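Local coordinates for protein YciF (Escherichia coli, PDB 2GS4) that is a stress protein of unsettled biochemical role that forms a homodimer and, as a rubrerythrin-like member of the ferritin clan, probably binds metal, at residues 4-9 with 121-126; 15-20 with 114-119; 58-63 with 133-138. All coordinates share one frame; numbering follows the deposited sequence.

Contact 1: 4-9 with 121-126; sequences KTIEDV and ATLAEQ
Leu123 puts its two methyl branches against two residues one turn apart on the first helix, Ile6 and Val9. The apolar part is small and split. Leu123 CD1 meets Val9 CG1 at 4.1 Å, the two side chains crossing at about a right angle, while Leu123 CD2 lies 4.3 Å from Ile6 CG2. On Val9 the touching methyl is the one opposite the backbone N (chi1 174°), which carries it out toward Leu123. Phe10 and Leu13 also pack on Leu123, and the second subunit comes in close by: Val9 packs on Thr119 of the second subunit and Ile6 on Gln126 of that subunit.

The polar bonds that start helix 6-33 lie within 4-9. Thr5 and Asp8 form a capping box: Thr5 OG1, at the N-cap, accepts from Asp8 N at 3.1 Å, and Asp8 OD2 accepts in return from Thr5 N at 3.1 Å, met from above the carboxylate plane. The same OD2 takes a second bond, from Lys4 N at 2.9 Å, through its anti lone pair.

No hydrogen bond joins the two segments here. Directional bonds fix the helix start, and dispersion between branched side chains, with a shared 131 Å² of buried surface, joins it to the end of helix 95-126 beside the dimer interface.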
ATOM      1  N   LYS A   4     -13.426  12.647  -8.855  1.00 40.65           N
ATOM      2  CA  LYS A   4     -13.973  12.676 -10.219  1.00 58.83           C
ATOM      3  C   LYS A   4     -12.987  13.245 -11.236  1.00 37.75           C
ATOM      4  O   LYS A   4     -13.043  12.911 -12.417  1.00 49.48           O
ATOM      5  CB  LYS A   4     -15.300  13.462 -10.276  1.00 52.59           C
ATOM      6  CG  LYS A   4     -15.903  13.652 -11.700  1.00 65.41           C
ATOM      7  CD  LYS A   4     -17.356  14.174 -11.653  1.00 65.82           C
ATOM      8  CE  LYS A   4     -17.905  14.596 -13.031  1.00 42.62           C
ATOM      9  NZ  LYS A   4     -17.541  15.992 -13.442  1.00 53.21           N
ATOM     10  N   THR A   5     -12.077  14.095 -10.780  1.00 35.59           N
ATOM     11  CA  THR A   5     -11.092  14.677 -11.685  1.00 31.95           C
ATOM     12  C   THR A   5      -9.706  14.160 -11.325  1.00 31.26           C
ATOM     13  O   THR A   5      -9.509  13.588 -10.250  1.00 28.15           O
ATOM     14  CB  THR A   5     -11.076  16.215 -11.601  1.00 33.62           C
ATOM     15  OG1 THR A   5     -10.508  16.620 -10.350  1.00 34.96           O
ATOM     16  CG2 THR A   5     -12.492  16.765 -11.701  1.00 43.12           C
ATOM     17  N   ILE A   6      -8.759  14.353 -12.236  1.00 29.63           N
ATOM     18  CA  ILE A   6      -7.377  13.927 -12.039  1.00 30.18           C
ATOM     19  C   ILE A   6      -6.868  14.643 -10.801  1.00 32.69           C
ATOM     20  O   ILE A   6      -6.095  14.116 -10.003  1.00 35.77           O
ATOM     21  CB  ILE A   6      -6.530  14.337 -13.259  1.00 31.13           C
ATOM     22  CG1 ILE A   6      -7.057  13.618 -14.504  1.00 33.30           C
ATOM     23  CG2 ILE A   6      -5.055  14.048 -13.015  1.00 30.60           C
ATOM     24  CD1 ILE A   6      -7.225  12.116 -14.327  1.00 32.64           C
ATOM     25  N   GLU A   7      -7.357  15.864 -10.665  1.00 36.48           N
ATOM     26  CA  GLU A   7      -7.028  16.743  -9.567  1.00 34.06           C
ATOM     27  C   GLU A   7      -7.445  16.116  -8.231  1.00 33.51           C
ATOM     28  O   GLU A   7      -6.665  16.121  -7.276  1.00 26.65           O
ATOM     29  CB  GLU A   7      -7.734  18.080  -9.799  1.00 43.80           C
ATOM     30  CG  GLU A   7      -6.835  19.272  -9.631  1.00 59.74           C
ATOM     31  CD  GLU A   7      -6.175  19.258  -8.284  1.00 52.82           C
ATOM     32  OE1 GLU A   7      -6.875  18.928  -7.306  1.00 67.70           O
ATOM     33  OE2 GLU A   7      -4.972  19.574  -8.197  1.00 87.76           O
ATOM     34  N   ASP A   8      -8.662  15.577  -8.156  1.00 29.34           N
ATOM     35  CA  ASP A   8      -9.122  14.942  -6.917  1.00 30.82           C
ATOM     36  C   ASP A   8      -8.240  13.734  -6.605  1.00 29.57           C
ATOM     37  O   ASP A   8      -7.879  13.503  -5.454  1.00 27.28           O
ATOM     38  CB  ASP A   8     -10.569  14.439  -7.012  1.00 38.91           C
ATOM     39  CG  ASP A   8     -11.587  15.551  -7.201  1.00 45.05           C
ATOM     40  OD1 ASP A   8     -11.445  16.634  -6.595  1.00 41.65           O
ATOM     41  OD2 ASP A   8     -12.560  15.316  -7.951  1.00 39.45           O
ATOM     42  N   VAL A   9      -7.906  12.956  -7.635  1.00 27.82           N
ATOM     43  CA  VAL A   9      -7.056  11.778  -7.454  1.00 27.00           C
ATOM     44  C   VAL A   9      -5.698  12.229  -6.937  1.00 28.53           C
ATOM     45  O   VAL A   9      -5.147  11.630  -6.016  1.00 29.41           O
ATOM     46  CB  VAL A   9      -6.835  10.996  -8.782  1.00 27.30           C
ATOM     47  CG1 VAL A   9      -5.821   9.868  -8.560  1.00 25.09           C
ATOM     48  CG2 VAL A   9      -8.146  10.403  -9.277  1.00 24.29           C
ATOM     49  N   ALA A 121       4.405  12.437  -9.116  1.00 30.58           N
ATOM     50  CA  ALA A 121       5.175  13.288 -10.019  1.00 26.43           C
ATOM     51  C   ALA A 121       4.561  13.310 -11.423  1.00 33.79           C
ATOM     52  O   ALA A 121       4.470  14.371 -12.045  1.00 25.87           O
ATOM     53  CB  ALA A 121       6.620  12.809 -10.080  1.00 28.13           C
ATOM     54  N   THR A 122       4.139  12.144 -11.917  1.00 28.15           N
ATOM     55  CA  THR A 122       3.528  12.052 -13.247  1.00 22.35           C
ATOM     56  C   THR A 122       2.183  12.782 -13.256  1.00 21.61           C
ATOM     57  O   THR A 122       1.888  13.536 -14.189  1.00 28.98           O
ATOM     58  CB  THR A 122       3.340  10.559 -13.688  1.00 25.05           C
ATOM     59  OG1 THR A 122       4.620   9.918 -13.769  1.00 25.41           O
ATOM     60  CG2 THR A 122       2.674  10.468 -15.058  1.00 22.14           C
ATOM     61  N   LEU A 123       1.375  12.581 -12.218  1.00 23.36           N
ATOM     62  CA  LEU A 123       0.081  13.250 -12.135  1.00 27.04           C
ATOM     63  C   LEU A 123       0.286  14.761 -12.094  1.00 31.49           C
ATOM     64  O   LEU A 123      -0.370  15.504 -12.818  1.00 29.35           O
ATOM     65  CB  LEU A 123      -0.692  12.791 -10.897  1.00 27.26           C
ATOM     66  CG  LEU A 123      -1.185  11.344 -10.948  1.00 29.11           C
ATOM     67  CD1 LEU A 123      -2.020  11.051  -9.712  1.00 29.85           C
ATOM     68  CD2 LEU A 123      -2.015  11.122 -12.205  1.00 24.82           C
ATOM     69  N   ALA A 124       1.206  15.215 -11.252  1.00 31.99           N
ATOM     70  CA  ALA A 124       1.487  16.639 -11.153  1.00 29.41           C
ATOM     71  C   ALA A 124       1.898  17.161 -12.527  1.00 35.13           C
ATOM     72  O   ALA A 124       1.424  18.210 -12.962  1.00 38.84           O
ATOM     73  CB  ALA A 124       2.599  16.893 -10.133  1.00 23.06           C
ATOM     74  N   GLU A 125       2.770  16.428 -13.215  1.00 30.47           N
ATOM     75  CA  GLU A 125       3.214  16.850 -14.542  1.00 32.56           C
ATOM     76  C   GLU A 125       2.052  16.956 -15.511  1.00 46.28           C
ATOM     77  O   GLU A 125       1.923  17.937 -16.248  1.00 25.46           O
ATOM     78  CB  GLU A 125       4.231  15.868 -15.109  1.00 32.32           C
ATOM     79  CG  GLU A 125       5.648  16.381 -15.052  1.00 49.29           C
ATOM     80  CD  GLU A 125       6.637  15.416 -15.660  1.00 71.64           C
ATOM     81  OE1 GLU A 125       6.785  14.300 -15.123  1.00 73.78           O
ATOM     82  OE2 GLU A 125       7.264  15.772 -16.678  1.00 62.23           O
ATOM     83  N   GLN A 126       1.206  15.936 -15.503  1.00 35.44           N
ATOM     84  CA  GLN A 126       0.054  15.892 -16.384  1.00 39.56           C
ATOM     85  C   GLN A 126      -1.022  16.918 -16.044  1.00 35.33           C
ATOM     86  O   GLN A 126      -1.880  17.214 -16.876  1.00 31.22           O
ATOM     87  CB  GLN A 126      -0.522  14.472 -16.392  1.00 32.62           C
ATOM     88  CG  GLN A 126       0.323  13.503 -17.206  1.00 41.70           C
ATOM     89  CD  GLN A 126       0.092  13.657 -18.699  1.00 52.08           C
ATOM     90  OE1 GLN A 126      -0.886  13.143 -19.241  1.00 64.71           O
ATOM     91  NE2 GLN A 126       0.983  14.377 -19.369  1.00 45.63           N
TER

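Contact 2: 15-20 with 114-119; sequences SDTYSA and IASYGT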
ATOM      1  N   SER A  15      -2.269  13.506  -0.152  1.00 26.26           N
ATOM      2  CA  SER A  15      -2.698  13.541   1.242  1.00 27.53           C
ATOM      3  C   SER A  15      -2.372  12.216   1.927  1.00 30.88           C
ATOM      4  O   SER A  15      -2.024  12.183   3.119  1.00 26.97           O
ATOM      5  CB  SER A  15      -4.203  13.807   1.331  1.00 26.21           C
ATOM      6  OG  SER A  15      -4.528  15.096   0.846  1.00 28.21           O
ATOM      7  N   ASP A  16      -2.485  11.129   1.168  1.00 28.35           N
ATOM      8  CA  ASP A  16      -2.193   9.801   1.693  1.00 26.81           C
ATOM      9  C   ASP A  16      -0.687   9.742   1.930  1.00 23.60           C
ATOM     10  O   ASP A  16      -0.224   9.287   2.979  1.00 24.06           O
ATOM     11  CB  ASP A  16      -2.603   8.732   0.676  1.00 28.76           C
ATOM     12  CG  ASP A  16      -3.295   7.541   1.320  1.00 34.27           C
ATOM     13  OD1 ASP A  16      -3.495   6.519   0.624  1.00 44.40           O
ATOM     14  OD2 ASP A  16      -3.642   7.624   2.513  1.00 24.87           O
ATOM     15  N   THR A  17       0.081  10.234   0.963  1.00 24.56           N
ATOM     16  CA  THR A  17       1.530  10.224   1.100  1.00 23.94           C
ATOM     17  C   THR A  17       1.969  11.099   2.285  1.00 23.84           C
ATOM     18  O   THR A  17       2.909  10.744   3.004  1.00 27.13           O
ATOM     19  CB  THR A  17       2.207  10.667  -0.220  1.00 23.07           C
ATOM     20  OG1 THR A  17       2.107   9.602  -1.177  1.00 24.02           O
ATOM     21  CG2 THR A  17       3.668  11.010  -0.006  1.00 20.34           C
ATOM     22  N   TYR A  18       1.280  12.218   2.509  1.00 23.52           N
ATOM     23  CA  TYR A  18       1.604  13.098   3.635  1.00 26.39           C
ATOM     24  C   TYR A  18       1.469  12.248   4.900  1.00 23.46           C
ATOM     25  O   TYR A  18       2.346  12.245   5.758  1.00 24.79           O
ATOM     26  CB  TYR A  18       0.624  14.272   3.708  1.00 27.07           C
ATOM     27  CG  TYR A  18       0.999  15.359   4.703  1.00 33.17           C
ATOM     28  CD1 TYR A  18       1.928  16.346   4.367  1.00 30.33           C
ATOM     29  CD2 TYR A  18       0.421  15.405   5.972  1.00 31.37           C
ATOM     30  CE1 TYR A  18       2.271  17.351   5.268  1.00 36.58           C
ATOM     31  CE2 TYR A  18       0.761  16.415   6.887  1.00 42.69           C
ATOM     32  CZ  TYR A  18       1.686  17.381   6.523  1.00 43.36           C
ATOM     33  OH  TYR A  18       2.026  18.382   7.405  1.00 46.41           O
ATOM     34  N   SER A  19       0.366  11.515   4.997  1.00 25.75           N
ATOM     35  CA  SER A  19       0.132  10.653   6.149  1.00 24.44           C
ATOM     36  C   SER A  19       1.232   9.597   6.266  1.00 24.34           C
ATOM     37  O   SER A  19       1.738   9.352   7.353  1.00 20.82           O
ATOM     38  CB  SER A  19      -1.247   9.985   6.043  1.00 28.74           C
ATOM     39  OG  SER A  19      -1.368   8.890   6.937  1.00 27.94           O
ATOM     40  N   ALA A  20       1.608   8.988   5.144  1.00 21.42           N
ATOM     41  CA  ALA A  20       2.643   7.959   5.138  1.00 23.17           C
ATOM     42  C   ALA A  20       3.976   8.465   5.686  1.00 23.18           C
ATOM     43  O   ALA A  20       4.632   7.780   6.460  1.00 25.16           O
ATOM     44  CB  ALA A  20       2.831   7.423   3.715  1.00 21.00           C
ATOM     45  N   ILE A 114       8.696   4.861  -3.466  1.00 22.66           N
ATOM     46  CA  ILE A 114       9.131   5.133  -4.827  1.00 24.32           C
ATOM     47  C   ILE A 114       7.945   5.095  -5.799  1.00 27.39           C
ATOM     48  O   ILE A 114       7.743   6.024  -6.581  1.00 26.46           O
ATOM     49  CB  ILE A 114      10.229   4.125  -5.235  1.00 24.70           C
ATOM     50  CG1 ILE A 114      11.519   4.480  -4.484  1.00 24.39           C
ATOM     51  CG2 ILE A 114      10.417   4.110  -6.743  1.00 28.18           C
ATOM     52  CD1 ILE A 114      12.616   3.437  -4.569  1.00 27.65           C
ATOM     53  N   ALA A 115       7.151   4.032  -5.733  1.00 22.25           N
ATOM     54  CA  ALA A 115       5.989   3.915  -6.601  1.00 23.04           C
ATOM     55  C   ALA A 115       5.015   5.068  -6.347  1.00 24.84           C
ATOM     56  O   ALA A 115       4.402   5.579  -7.290  1.00 19.90           O
ATOM     57  CB  ALA A 115       5.298   2.562  -6.377  1.00 20.63           C
ATOM     58  N   SER A 116       4.872   5.472  -5.080  1.00 25.58           N
ATOM     59  CA  SER A 116       3.973   6.572  -4.710  1.00 25.50           C
ATOM     60  C   SER A 116       4.396   7.905  -5.335  1.00 25.11           C
ATOM     61  O   SER A 116       3.589   8.619  -5.921  1.00 22.77           O
ATOM     62  CB  SER A 116       3.924   6.751  -3.186  1.00 23.97           C
ATOM     63  OG  SER A 116       2.977   5.892  -2.578  1.00 28.18           O
ATOM     64  N   TYR A 117       5.669   8.248  -5.186  1.00 27.56           N
ATOM     65  CA  TYR A 117       6.167   9.505  -5.729  1.00 25.57           C
ATOM     66  C   TYR A 117       6.269   9.479  -7.249  1.00 27.01           C
ATOM     67  O   TYR A 117       6.170  10.518  -7.900  1.00 26.13           O
ATOM     68  CB  TYR A 117       7.513   9.852  -5.076  1.00 28.68           C
ATOM     69  CG  TYR A 117       7.331  10.514  -3.724  1.00 26.44           C
ATOM     70  CD1 TYR A 117       7.018  11.869  -3.628  1.00 28.80           C
ATOM     71  CD2 TYR A 117       7.445   9.778  -2.543  1.00 26.29           C
ATOM     72  CE1 TYR A 117       6.826  12.481  -2.390  1.00 25.82           C
ATOM     73  CE2 TYR A 117       7.252  10.379  -1.300  1.00 28.62           C
ATOM     74  CZ  TYR A 117       6.947  11.729  -1.232  1.00 27.73           C
ATOM     75  OH  TYR A 117       6.777  12.334  -0.008  1.00 28.60           O
ATOM     76  N   GLY A 118       6.473   8.294  -7.815  1.00 28.66           N
ATOM     77  CA  GLY A 118       6.545   8.190  -9.259  1.00 29.06           C
ATOM     78  C   GLY A 118       5.174   8.582  -9.783  1.00 29.89           C
ATOM     79  O   GLY A 118       5.049   9.375 -10.714  1.00 24.69           O
ATOM     80  N   THR A 119       4.140   8.039  -9.147  1.00 27.35           N
ATOM     81  CA  THR A 119       2.753   8.313  -9.513  1.00 26.23           C
ATOM     82  C   THR A 119       2.392   9.792  -9.312  1.00 30.05           C
ATOM     83  O   THR A 119       1.824  10.420 -10.201  1.00 28.54           O
ATOM     84  CB  THR A 119       1.785   7.414  -8.688  1.00 26.44           C
ATOM     85  OG1 THR A 119       2.002   6.038  -9.033  1.00 30.83           O
ATOM     86  CG2 THR A 119       0.336   7.780  -8.968  1.00 26.14           C
TER
HETATM   87  O   HOH W   1       3.267   7.311   0.068  1.00 32.33           O
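Thr17 meets Ser116 and Tyr117 in a buried helix-to-helix contact, partly apolar and partly bridged by water, in the interior of the four-helix bundle expected of a ferritin-clan protein. Here helix 6-33 runs beside helix 95-126, and the backbones come nearest where Thr17 CA and Ser116 CA are 7.3 Å apart. The three side chains that touch do so without any direct hydrogen bond between the segments.

Thr17 works with both of its branches. Its methyl is placed opposite the backbone N and leans on the phenol end of Tyr117, with Thr17 CG2 at 3.4 Å from Tyr117 OH and at 3.6 Å from Tyr117 CZ. The hydroxyl branch turns to Ser116 instead. Thr17 OG1 and Ser116 OG are 4.1 Å apart, too far to bond, and one water fills the role of go-between, 2.9 Å from Thr17 OG1 and 3.0 Å from Ser116 OG. Each hydroxyl also has a weak bond to a carbonyl one turn back in its own helix, that of Leu13 for Thr17 and of Tyr112 for Ser116. Putting an alanine at Thr17 would remove both branches, and would probably leave the water without one of its anchors and a gap beside the phenol of Tyr117.

Tyr117 reaches across the bundle: its OH is hydrogen-bonded to Glu21, its hydroxyl oxygen also touches Ile58 of helix 38-63, and its ring packs on Leu136 of helix 130-159. On another flank of helix 95-126, Ala115 and Thr119 pack on His12 of the second subunit. There Ala115 O accepts from both Thr119 N and Thr119 OG1, the two donors arriving from opposite faces of the carbonyl plane, OG1 at 3.0 Å.

Contact 3: 58-63 with 133-138; sequences IDQVVE and AKLLKE
Leu135, Val61 and Gln60 bury most of the 197 Å² shared by these two segments, and Leu135 is the centre of the group. Its CD1 methyl lies against two neighbours on the opposing helix at once, 3.8 Å from Gln60 CB and 3.9 Å from Val61 CG2. The Leu135 CG branch stands opposite its own carbonyl carbon (chi1 -65°), which sends the isobutyl group across toward helix 38-63.

Val61 answers with a single methyl. Its CG2 touches Leu135 at both CD1 and CB, the latter at 4.0 Å, and the same methyl reaches Leu136 CG at 4.1 Å. The Val61 and Leu135 side chains slide past each other in opposite directions, alongside rather than end on. Behind them the packing continues into the bundle, Val61 on Leu14 of helix 6-33 and Leu136 on Ala121 and Ala124 of helix 95-126.

Gln60 marks the solvent edge. It gives Leu135 the first carbon of its side chain, and beyond that the chain runs extended to the amide.

The axes of the segments 58-63 and 133-138 approach to 9.6 Å, with their directions 165° apart, an almost antiparallel pairing of the second and fourth long helices, as in ferritin-like bundles. No second-subunit residue touches either segment. With no hydrogen bond and no salt bridge between the segments, the contact between them rests on close apolar fit, with a polar residue lending only its aliphatic carbon where the core meets water.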
ATOM      1  N   ILE A  58       6.481  18.598   0.714  1.00 29.55           N
ATOM      2  CA  ILE A  58       5.062  18.428   0.416  1.00 29.00           C
ATOM      3  C   ILE A  58       4.321  19.739   0.715  1.00 25.15           C
ATOM      4  O   ILE A  58       3.374  20.086   0.015  1.00 26.25           O
ATOM      5  CB  ILE A  58       4.418  17.260   1.236  1.00 25.80           C
ATOM      6  CG1 ILE A  58       4.900  15.902   0.706  1.00 28.99           C
ATOM      7  CG2 ILE A  58       2.896  17.331   1.135  1.00 25.95           C
ATOM      8  CD1 ILE A  58       4.455  14.715   1.561  1.00 29.87           C
ATOM      9  N   ASP A  59       4.732  20.458   1.756  1.00 27.07           N
ATOM     10  CA  ASP A  59       4.080  21.730   2.075  1.00 30.03           C
ATOM     11  C   ASP A  59       4.309  22.676   0.902  1.00 28.15           C
ATOM     12  O   ASP A  59       3.423  23.450   0.525  1.00 30.17           O
ATOM     13  CB  ASP A  59       4.659  22.367   3.342  1.00 29.86           C
ATOM     14  CG  ASP A  59       4.465  21.511   4.573  1.00 31.48           C
ATOM     15  OD1 ASP A  59       3.431  20.822   4.669  1.00 27.88           O
ATOM     16  OD2 ASP A  59       5.343  21.546   5.460  1.00 32.14           O
ATOM     17  N   GLN A  60       5.505  22.588   0.325  1.00 25.55           N
ATOM     18  CA  GLN A  60       5.884  23.401  -0.825  1.00 36.28           C
ATOM     19  C   GLN A  60       5.019  23.058  -2.035  1.00 40.72           C
ATOM     20  O   GLN A  60       4.600  23.947  -2.776  1.00 26.46           O
ATOM     21  CB  GLN A  60       7.358  23.178  -1.195  1.00 33.74           C
ATOM     22  CG  GLN A  60       8.391  23.859  -0.293  1.00 33.67           C
ATOM     23  CD  GLN A  60       9.812  23.689  -0.819  1.00 40.40           C
ATOM     24  OE1 GLN A  60      10.389  24.606  -1.407  1.00 43.35           O
ATOM     25  NE2 GLN A  60      10.372  22.502  -0.626  1.00 36.59           N
ATOM     26  N   VAL A  61       4.767  21.764  -2.242  1.00 33.88           N
ATOM     27  CA  VAL A  61       3.946  21.313  -3.366  1.00 29.83           C
ATOM     28  C   VAL A  61       2.549  21.883  -3.238  1.00 25.15           C
ATOM     29  O   VAL A  61       1.962  22.374  -4.208  1.00 32.47           O
ATOM     30  CB  VAL A  61       3.809  19.768  -3.409  1.00 28.08           C
ATOM     31  CG1 VAL A  61       2.634  19.377  -4.309  1.00 26.97           C
ATOM     32  CG2 VAL A  61       5.082  19.138  -3.932  1.00 27.04           C
ATOM     33  N   VAL A  62       2.014  21.802  -2.027  1.00 25.11           N
ATOM     34  CA  VAL A  62       0.680  22.290  -1.747  1.00 22.50           C
ATOM     35  C   VAL A  62       0.579  23.797  -1.999  1.00 33.63           C
ATOM     36  O   VAL A  62      -0.378  24.266  -2.615  1.00 34.21           O
ATOM     37  CB  VAL A  62       0.300  21.933  -0.301  1.00 28.29           C
ATOM     38  CG1 VAL A  62      -0.954  22.664   0.127  1.00 31.76           C
ATOM     39  CG2 VAL A  62       0.079  20.423  -0.207  1.00 33.31           C
ATOM     40  N   GLU A  63       1.577  24.548  -1.537  1.00 28.98           N
ATOM     41  CA  GLU A  63       1.594  26.001  -1.717  1.00 33.64           C
ATOM     42  C   GLU A  63       1.829  26.422  -3.173  1.00 27.05           C
ATOM     43  O   GLU A  63       1.500  27.544  -3.555  1.00 30.99           O
ATOM     44  CB  GLU A  63       2.674  26.625  -0.812  1.00 25.54           C
ATOM     45  CG  GLU A  63       2.347  26.603   0.689  1.00 24.44           C
ATOM     46  CD  GLU A  63       3.601  26.645   1.545  1.00 27.44           C
ATOM     47  OE1 GLU A  63       4.715  26.706   0.975  1.00 28.67           O
ATOM     48  OE2 GLU A  63       3.484  26.620   2.788  1.00 27.66           O
ATOM     49  N   ALA A 133       5.823  18.953  -9.902  1.00 27.61           N
ATOM     50  CA  ALA A 133       6.495  17.816 -10.536  1.00 30.03           C
ATOM     51  C   ALA A 133       7.988  17.782 -10.222  1.00 31.75           C
ATOM     52  O   ALA A 133       8.547  16.725  -9.934  1.00 32.14           O
ATOM     53  CB  ALA A 133       6.285  17.854 -12.043  1.00 27.91           C
ATOM     54  N   LYS A 134       8.628  18.943 -10.287  1.00 34.44           N
ATOM     55  CA  LYS A 134      10.055  19.046 -10.026  1.00 31.30           C
ATOM     56  C   LYS A 134      10.353  18.626  -8.592  1.00 26.62           C
ATOM     57  O   LYS A 134      11.309  17.896  -8.333  1.00 30.49           O
ATOM     58  CB  LYS A 134      10.528  20.485 -10.255  1.00 33.05           C
ATOM     59  CG  LYS A 134       9.948  21.156 -11.498  1.00 58.10           C
ATOM     60  CD  LYS A 134      10.350  20.464 -12.801  1.00 67.43           C
ATOM     61  CE  LYS A 134       9.291  19.482 -13.299  1.00 63.52           C
ATOM     62  NZ  LYS A 134       7.984  20.129 -13.624  1.00 56.52           N
ATOM     63  N   LEU A 135       9.530  19.097  -7.663  1.00 29.23           N
ATOM     64  CA  LEU A 135       9.709  18.768  -6.259  1.00 29.61           C
ATOM     65  C   LEU A 135       9.496  17.292  -5.995  1.00 31.66           C
ATOM     66  O   LEU A 135      10.271  16.664  -5.286  1.00 24.78           O
ATOM     67  CB  LEU A 135       8.739  19.568  -5.404  1.00 24.52           C
ATOM     68  CG  LEU A 135       9.004  21.066  -5.446  1.00 26.23           C
ATOM     69  CD1 LEU A 135       7.887  21.789  -4.734  1.00 29.48           C
ATOM     70  CD2 LEU A 135      10.358  21.362  -4.811  1.00 32.50           C
ATOM     71  N   LEU A 136       8.428  16.745  -6.559  1.00 23.72           N
ATOM     72  CA  LEU A 136       8.130  15.342  -6.351  1.00 25.85           C
ATOM     73  C   LEU A 136       9.209  14.445  -6.944  1.00 24.18           C
ATOM     74  O   LEU A 136       9.492  13.378  -6.396  1.00 23.05           O
ATOM     75  CB  LEU A 136       6.750  15.013  -6.928  1.00 25.58           C
ATOM     76  CG  LEU A 136       5.599  15.740  -6.218  1.00 26.92           C
ATOM     77  CD1 LEU A 136       4.379  15.760  -7.115  1.00 30.91           C
ATOM     78  CD2 LEU A 136       5.291  15.063  -4.884  1.00 29.53           C
ATOM     79  N   LYS A 137       9.823  14.864  -8.050  1.00 23.88           N
ATOM     80  CA  LYS A 137      10.875  14.048  -8.636  1.00 24.85           C
ATOM     81  C   LYS A 137      12.110  14.109  -7.735  1.00 34.10           C
ATOM     82  O   LYS A 137      12.926  13.185  -7.725  1.00 27.78           O
ATOM     83  CB  LYS A 137      11.181  14.503 -10.076  1.00 27.22           C
ATOM     84  CG  LYS A 137      10.178  13.922 -11.098  1.00 59.78           C
ATOM     85  CD  LYS A 137      10.234  14.618 -12.455  1.00 72.76           C
ATOM     86  CE  LYS A 137       9.064  14.202 -13.357  1.00 57.93           C
ATOM     87  NZ  LYS A 137       9.157  12.820 -13.915  1.00 79.82           N
ATOM     88  N   GLU A 138      12.235  15.186  -6.961  1.00 26.94           N
ATOM     89  CA  GLU A 138      13.366  15.310  -6.053  1.00 27.60           C
ATOM     90  C   GLU A 138      13.216  14.290  -4.934  1.00 26.05           C
ATOM     91  O   GLU A 138      14.184  13.639  -4.546  1.00 26.67           O
ATOM     92  CB  GLU A 138      13.460  16.733  -5.490  1.00 35.87           C
ATOM     93  CG  GLU A 138      13.899  17.730  -6.551  1.00 41.12           C
ATOM     94  CD  GLU A 138      14.080  19.135  -6.016  1.00 48.63           C
ATOM     95  OE1 GLU A 138      14.547  19.995  -6.792  1.00 47.40           O
ATOM     96  OE2 GLU A 138      13.757  19.386  -4.832  1.00 48.16           O
TER

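In the fold
From the N terminus, helix 6-33 takes part first: contact 1 uses its start and contact 2 the turns that follow, and both join it to helix 95-126. Contact 1 closes the wider loop, 4 to 126, and contact 2 is nested inside it, 13 Å away between centres. Contact 3, joining helix 38-63 to helix 130-159, opens within those loops and closes beyond them, so it crosses both. Together they tie all four long helices into one bundle. Contact 3 meets contact 1 through the Glu125-Lys137 salt bridge and contact 2 through Tyr18 and Tyr117 packed on Ile58. Contacts 1 and 2 also face the second subunit; contact 3 does not.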